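Local coordinates for ECXA (Escherichia coli, PDB 4L63), which is probably a zinc-dependent metallopeptidase that assembles with other protein chains, at residues A[184-192]-A[248-259]. Numbering follows the deposited sequence. Where two conformers were deposited one is given.
Sequences LEVARCRLL and NRFSCLGLGLAF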
loop_
_atom_site.group_PDB
_atom_site.type_symbol
_atom_site.label_atom_id
_atom_site.label_comp_id
_atom_site.label_asym_id
_atom_site.label_seq_id
_atom_site.Cartn_x
_atom_site.Cartn_y
_atom_site.Cartn_z
ATOM N N LEU A 184 -8.681 3.802 18.205
ATOM C CA LEU A 184 -7.924 2.829 17.432
ATOM C C LEU A 184 -7.944 3.276 15.983
ATOM O O LEU A 184 -9.004 3.644 15.472
ATOM C CB LEU A 184 -8.520 1.421 17.557
ATOM C CG LEU A 184 -8.385 0.714 18.903
ATOM C CD1 LEU A 184 -8.866 -0.723 18.774
ATOM C CD2 LEU A 184 -6.952 0.763 19.405
ATOM N N GLU A 185 -6.783 3.245 15.334
ATOM C CA GLU A 185 -6.675 3.658 13.944
ATOM C C GLU A 185 -7.505 2.743 13.055
ATOM O O GLU A 185 -7.463 1.529 13.198
ATOM C CB GLU A 185 -5.220 3.654 13.469
ATOM C CG GLU A 185 -5.070 4.272 12.077
ATOM C CD GLU A 185 -3.638 4.286 11.557
ATOM O OE1 GLU A 185 -2.704 3.891 12.300
ATOM O OE2 GLU A 185 -3.456 4.692 10.393
ATOM N N VAL A 186 -8.256 3.335 12.133
ATOM C CA VAL A 186 -9.038 2.550 11.189
ATOM C C VAL A 186 -8.718 2.984 9.754
ATOM O O VAL A 186 -8.222 4.091 9.523
ATOM C CB VAL A 186 -10.551 2.689 11.446
ATOM C CG1 VAL A 186 -10.917 2.101 12.814
ATOM C CG2 VAL A 186 -10.975 4.157 11.385
ATOM N N ALA A 187 -8.995 2.093 8.806
ATOM C CA ALA A 187 -9.036 2.450 7.387
ATOM C C ALA A 187 -7.750 3.093 6.876
ATOM O O ALA A 187 -7.797 3.961 6.001
ATOM C CB ALA A 187 -10.225 3.391 7.123
ATOM N N ARG A 188 -6.605 2.680 7.415
ATOM C CA ARG A 188 -5.340 3.297 7.010
ATOM C C ARG A 188 -5.111 3.212 5.506
ATOM O O ARG A 188 -5.306 2.159 4.884
ATOM C CB ARG A 188 -4.163 2.644 7.724
ATOM C CG ARG A 188 -2.812 3.083 7.163
ATOM C CD ARG A 188 -1.718 2.224 7.747
ATOM N NE ARG A 188 -1.613 2.485 9.175
ATOM C CZ ARG A 188 -0.617 2.053 9.939
ATOM N NH1 ARG A 188 -0.594 2.357 11.232
ATOM N NH2 ARG A 188 0.361 1.332 9.404
ATOM N N CYS A 189 -4.689 4.329 4.929
ATOM C CA CYS A 189 -4.267 4.323 3.540
ATOM C C CYS A 189 -3.241 5.415 3.330
ATOM O O CYS A 189 -3.575 6.597 3.282
ATOM C CB CYS A 189 -5.452 4.505 2.603
ATOM S SG CYS A 189 -4.923 4.481 0.859
ATOM N N ARG A 190 -1.980 5.004 3.254
ATOM C CA ARG A 190 -0.891 5.942 3.014
ATOM C C ARG A 190 -0.526 6.041 1.544
ATOM O O ARG A 190 0.117 7.005 1.130
ATOM C CB ARG A 190 0.345 5.537 3.812
ATOM C CG ARG A 190 0.166 5.725 5.313
ATOM C CD ARG A 190 1.280 5.017 6.053
ATOM N NE ARG A 190 1.194 3.575 5.852
ATOM C CZ ARG A 190 1.912 2.688 6.530
ATOM N NH1 ARG A 190 2.767 3.102 7.454
ATOM N NH2 ARG A 190 1.770 1.393 6.289
ATOM N N LEU A 191 -0.935 5.051 0.756
ATOM C CA LEU A 191 -0.534 5.019 -0.667
ATOM C C LEU A 191 -1.310 5.962 -1.583
ATOM O O LEU A 191 -0.840 6.283 -2.672
ATOM C CB LEU A 191 -0.647 3.589 -1.204
ATOM C CG LEU A 191 0.429 2.625 -0.687
ATOM C CD1 LEU A 191 0.080 1.178 -1.048
ATOM C CD2 LEU A 191 1.783 2.993 -1.284
ATOM N N LEU A 192 -2.484 6.412 -1.163
ATOM C CA LEU A 192 -3.290 7.281 -2.037
ATOM C C LEU A 192 -3.265 8.723 -1.536
ATOM O O LEU A 192 -3.663 8.993 -0.399
ATOM C CB LEU A 192 -4.736 6.768 -2.125
ATOM C CG LEU A 192 -4.925 5.418 -2.828
ATOM C CD1 LEU A 192 -6.371 4.907 -2.712
ATOM C CD2 LEU A 192 -4.518 5.487 -4.281
ATOM N N ASN A 248 -10.610 -3.947 8.866
ATOM C CA ASN A 248 -10.912 -2.700 9.564
ATOM C C ASN A 248 -9.712 -1.752 9.637
ATOM O O ASN A 248 -9.878 -0.542 9.547
ATOM C CB ASN A 248 -11.420 -2.982 10.986
ATOM C CG ASN A 248 -12.853 -3.483 11.003
ATOM O OD1 ASN A 248 -13.594 -3.284 10.045
ATOM N ND2 ASN A 248 -13.250 -4.124 12.098
ATOM N N ARG A 249 -8.514 -2.300 9.815
ATOM C CA ARG A 249 -7.332 -1.455 9.993
ATOM C C ARG A 249 -6.840 -0.791 8.710
ATOM O O ARG A 249 -6.195 0.267 8.768
ATOM C CB ARG A 249 -6.172 -2.253 10.590
ATOM C CG ARG A 249 -6.399 -2.753 12.010
ATOM C CD ARG A 249 -5.185 -3.530 12.494
ATOM N NE ARG A 249 -3.958 -2.779 12.247
ATOM C CZ ARG A 249 -2.728 -3.259 12.403
ATOM N NH1 ARG A 249 -2.541 -4.513 12.788
ATOM N NH2 ARG A 249 -1.683 -2.483 12.146
ATOM N N PHE A 250 -7.113 -1.424 7.565
ATOM C CA PHE A 250 -6.566 -0.951 6.289
ATOM C C PHE A 250 -7.662 -0.722 5.263
ATOM O O PHE A 250 -8.597 -1.509 5.191
ATOM C CB PHE A 250 -5.563 -1.951 5.718
ATOM C CG PHE A 250 -4.487 -2.345 6.677
ATOM C CD1 PHE A 250 -3.460 -1.470 6.976
ATOM C CD2 PHE A 250 -4.475 -3.605 7.246
ATOM C CE1 PHE A 250 -2.462 -1.838 7.849
ATOM C CE2 PHE A 250 -3.481 -3.975 8.123
ATOM C CZ PHE A 250 -2.481 -3.093 8.430
ATOM N N SER A 251 -7.538 0.333 4.454
ATOM C CA SER A 251 -8.551 0.585 3.427
ATOM C C SER A 251 -7.976 0.605 2.006
ATOM O O SER A 251 -8.714 0.837 1.054
ATOM C CB SER A 251 -9.284 1.908 3.696
ATOM O OG SER A 251 -8.425 3.024 3.494
ATOM N N CYS A 252 -6.675 0.365 1.851
ATOM C CA CYS A 252 -6.129 0.237 0.493
ATOM C C CYS A 252 -4.893 -0.665 0.444
ATOM O O CYS A 252 -4.007 -0.465 -0.386
ATOM C CB CYS A 252 -5.810 1.630 -0.100
ATOM S SG CYS A 252 -4.331 2.522 0.537
ATOM N N LEU A 253 -4.849 -1.682 1.304
ATOM C CA LEU A 253 -3.656 -2.525 1.386
ATOM C C LEU A 253 -3.512 -3.403 0.147
ATOM O O LEU A 253 -2.410 -3.845 -0.180
ATOM C CB LEU A 253 -3.680 -3.405 2.640
ATOM C CG LEU A 253 -2.337 -4.079 2.950
ATOM C CD1 LEU A 253 -1.240 -3.032 3.037
ATOM C CD2 LEU A 253 -2.426 -4.887 4.254
ATOM N N GLY A 254 -4.620 -3.626 -0.554
ATOM C CA GLY A 254 -4.586 -4.343 -1.822
ATOM C C GLY A 254 -3.558 -3.754 -2.785
ATOM O O GLY A 254 -2.983 -4.467 -3.615
ATOM N N LEU A 255 -3.326 -2.448 -2.672
ATOM C CA LEU A 255 -2.398 -1.747 -3.577
ATOM C C LEU A 255 -0.966 -2.256 -3.430
ATOM O O LEU A 255 -0.157 -2.113 -4.346
ATOM C CB LEU A 255 -2.435 -0.239 -3.326
ATOM C CG LEU A 255 -3.670 0.499 -3.839
ATOM C CD1 LEU A 255 -3.655 1.941 -3.355
ATOM C CD2 LEU A 255 -3.657 0.457 -5.353
ATOM N N GLY A 256 -0.671 -2.849 -2.273
ATOM C CA GLY A 256 0.616 -3.461 -2.018
ATOM C C GLY A 256 0.965 -4.553 -3.015
ATOM O O GLY A 256 2.139 -4.791 -3.284
ATOM N N LEU A 257 -0.047 -5.205 -3.588
ATOM C CA LEU A 257 0.211 -6.242 -4.589
ATOM C C LEU A 257 0.862 -5.653 -5.838
ATOM O O LEU A 257 1.488 -6.375 -6.620
ATOM C CB LEU A 257 -1.085 -6.970 -4.980
ATOM C CG LEU A 257 -1.590 -8.122 -4.089
ATOM C CD1 LEU A 257 -0.590 -9.268 -4.025
ATOM C CD2 LEU A 257 -1.927 -7.625 -2.702
ATOM N N ALA A 258 0.708 -4.347 -6.041
ATOM C CA ALA A 258 1.238 -3.731 -7.258
ATOM C C ALA A 258 2.720 -3.419 -7.101
ATOM O O ALA A 258 3.320 -2.781 -7.964
ATOM C CB ALA A 258 0.453 -2.467 -7.613
ATOM N N PHE A 259 3.300 -3.888 -5.998
ATOM C CA PHE A 259 4.717 -3.704 -5.709
ATOM C C PHE A 259 5.470 -5.033 -5.761
ATOM O O PHE A 259 6.433 -5.183 -6.516
ATOM C CB PHE A 259 4.902 -3.043 -4.337
ATOM C CG PHE A 259 4.566 -1.575 -4.325
ATOM C CD1 PHE A 259 5.564 -0.622 -4.470
ATOM C CD2 PHE A 259 3.249 -1.150 -4.199
ATOM C CE1 PHE A 259 5.267 0.735 -4.478
ATOM C CE2 PHE A 259 2.936 0.200 -4.202
ATOM C CZ PHE A 259 3.953 1.154 -4.343
HETATM O O HOH W 1 -5.233 1.274 11.173
HETATM O O HOH W 2 -3.869 0.320 3.589
#
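In the last turn of helix 246-249, Asn248 O takes a nearly straight bond from Ala187 N (2.9 Å, 169°) in the carbonyl plane, while its side-chain ND2 is held by the carbonyl oxygens of Ser242 and Gly240. At Arg249 the carbonyl O receives Arg188 N at 2.8 Å, from above its plane, and a water donates to it and, weakly, to Glu185 O. Phe250 leaves the helical conformation and forms a single beta bridge with Arg188, whose CD lies at the ring edge, 4.1 Å from Phe250 CE1. Bent at chi3 (-66°), Arg188 sends NH1 to OE1 and NE to OE2 of Glu185, a side-on salt bridge that fixes its guanidinium. Ser251 N binds Arg188 O (2.9 Å), and its short hydroxyl suits the place: OG donates to Ala187 O (2.7 Å) from above the carbonyl plane and bonds Arg228 NH1. Cys252 then joins Cys189 covalently, SG to SG 2.1 Å. Beyond it, Leu255 presents CB to Leu191 CD1 (3.7 Å) and CD1 to Leu192 CG, branched chains suited to an apolar seam that Phe259 CZ extends, touching Leu191 CD2 obliquely. A disulfide beside an isolated beta bridge thus tethers the C-terminal 3-10 turns, which pack on other chains, to the loop following strand 181-186 in this zincin-like domain.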